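Local coordinates for capsular polysaccharide export system protein KpsC (Thermosulfurimonas dismutans, PDB 6MGD) that probably transfers Kdo from its CMP-activated form, making the beta-2,7 linkages of the glycolipid anchor of bacterial capsules, at residues S184-N189 against F219-C224. Sequence-based numbering, arbitrary orientation.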
# COMPACT_ATOMS: atom_id res chain seq x y z
N SER A 184 12.56 15.25 -10.78
CA SER A 184 13.61 14.29 -10.47
C SER A 184 13.66 13.15 -11.47
O SER A 184 14.75 12.63 -11.76
CB SER A 184 13.41 13.75 -9.05
OG SER A 184 14.41 12.79 -8.74
N VAL A 185 12.51 12.73 -12.01
CA VAL A 185 12.50 11.66 -13.00
C VAL A 185 13.24 12.10 -14.26
O VAL A 185 14.03 11.33 -14.83
CB VAL A 185 11.06 11.22 -13.31
CG1 VAL A 185 11.03 10.32 -14.54
CG2 VAL A 185 10.45 10.50 -12.12
N ARG A 186 13.00 13.33 -14.71
CA ARG A 186 13.65 13.80 -15.93
C ARG A 186 15.14 14.01 -15.72
O ARG A 186 15.94 13.72 -16.62
CB ARG A 186 12.99 15.08 -16.43
CG ARG A 186 13.70 15.70 -17.63
CD ARG A 186 12.74 16.10 -18.73
NE ARG A 186 12.02 14.96 -19.30
CZ ARG A 186 12.52 14.15 -20.23
NH1 ARG A 186 13.74 14.34 -20.70
NH2 ARG A 186 11.79 13.14 -20.70
N GLU A 187 15.55 14.51 -14.55
CA GLU A 187 16.97 14.75 -14.31
C GLU A 187 17.77 13.45 -14.39
O GLU A 187 18.89 13.44 -14.91
CB GLU A 187 17.18 15.42 -12.95
CG GLU A 187 16.31 16.64 -12.67
CD GLU A 187 16.73 17.89 -13.43
OE1 GLU A 187 17.03 17.81 -14.64
OE2 GLU A 187 16.75 18.98 -12.80
N HIS A 188 17.20 12.35 -13.89
CA HIS A 188 17.88 11.07 -13.96
C HIS A 188 17.74 10.39 -15.31
O HIS A 188 18.52 9.48 -15.62
CB HIS A 188 17.35 10.14 -12.86
CG HIS A 188 17.73 10.56 -11.47
ND1 HIS A 188 17.00 11.48 -10.75
CD2 HIS A 188 18.76 10.19 -10.68
CE1 HIS A 188 17.57 11.66 -9.57
NE2 HIS A 188 18.64 10.89 -9.50
N ASN A 189 16.78 10.81 -16.14
CA ASN A 189 16.54 10.20 -17.45
C ASN A 189 16.33 11.31 -18.48
O ASN A 189 15.20 11.66 -18.82
CB ASN A 189 15.35 9.25 -17.40
CG ASN A 189 15.45 8.25 -16.27
OD1 ASN A 189 16.13 7.23 -16.38
ND2 ASN A 189 14.77 8.54 -15.16
N PHE A 219 8.67 18.78 -18.06
CA PHE A 219 9.48 17.64 -17.65
C PHE A 219 8.95 16.30 -18.12
O PHE A 219 9.72 15.34 -18.16
CB PHE A 219 9.62 17.61 -16.12
CG PHE A 219 9.94 18.95 -15.52
CD1 PHE A 219 11.23 19.45 -15.57
CD2 PHE A 219 8.95 19.71 -14.92
CE1 PHE A 219 11.53 20.69 -15.03
CE2 PHE A 219 9.24 20.95 -14.38
CZ PHE A 219 10.53 21.44 -14.44
N CYS A 220 7.68 16.20 -18.49
CA CYS A 220 7.12 15.00 -19.08
C CYS A 220 6.69 15.28 -20.51
O CYS A 220 6.28 16.39 -20.85
CB CYS A 220 5.92 14.48 -18.27
SG CYS A 220 4.45 15.53 -18.36
N ASP A 221 6.80 14.25 -21.36
CA ASP A 221 6.52 14.43 -22.78
C ASP A 221 5.02 14.56 -23.04
O ASP A 221 4.57 15.51 -23.68
CB ASP A 221 7.12 13.28 -23.58
CG ASP A 221 8.63 13.28 -23.54
OD1 ASP A 221 9.24 14.21 -24.11
OD2 ASP A 221 9.22 12.37 -22.92
N GLU A 222 4.23 13.61 -22.54
CA GLU A 222 2.78 13.68 -22.65
C GLU A 222 2.16 13.38 -21.29
O GLU A 222 2.82 12.88 -20.38
CB GLU A 222 2.24 12.72 -23.72
CG GLU A 222 1.85 11.34 -23.21
CD GLU A 222 1.10 10.52 -24.25
OE1 GLU A 222 1.65 9.51 -24.72
OE2 GLU A 222 -0.04 10.91 -24.60
N ILE A 223 0.87 13.70 -21.17
CA ILE A 223 0.12 13.52 -19.93
C ILE A 223 -1.04 12.59 -20.25
O ILE A 223 -2.03 13.01 -20.85
CB ILE A 223 -0.37 14.86 -19.36
CG1 ILE A 223 0.83 15.73 -18.97
CG2 ILE A 223 -1.28 14.64 -18.15
CD1 ILE A 223 0.46 17.08 -18.35
N CYS A 224 -0.91 11.32 -19.87
CA CYS A 224 -1.94 10.31 -20.15
C CYS A 224 -3.07 10.49 -19.15
O CYS A 224 -3.05 9.90 -18.06
CB CYS A 224 -1.36 8.91 -20.08
SG CYS A 224 -2.35 7.64 -20.93
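Arg186, near the helix end, hangs its guanidinium on the backbone carbonyl of Phe219. NE donates to Phe219 O over 2.6 Å, with an N-H...O angle of 148°. The oxygen lies at the guanidinium edge and in its plane, yet NE stands above the carbonyl plane of Phe219, away from the lone-pair directions. With CG anti to the backbone N (chi1 174°) and the chain then bent at chi2 and chi3, the arginine turns its guanidinium to the loop; on the way its CD passes 3.2 Å from Phe219 O. NH2 makes a long salt bridge of 3.5 Å to Asp221 OD2, the guanidinium and carboxylate planes 75° apart. Each has a second partner: NH2 donates to Ala192 O and OD2 accepts from Ile194 N. NH1 adds a weak bond to Pro190 O, so the arginine ties the loop after its own helix to the one at Phe219. Two side chains bond back to helix carbonyls: His188 ND1 to Ser184 O at 2.7 Å and Asn189 ND2 to Val185 O at 2.9 Å, on a lone pair. The contact lies at the surface, where the C-terminal end of helix 178-188 meets the entry to strand 222-223, an outermost strand of the parallel sheet, consistent with one Rossmann-like half of a GT-B fold; strand 193-197 is its neighbour, and Val185 packs from the helix onto that strand and strand 155-159.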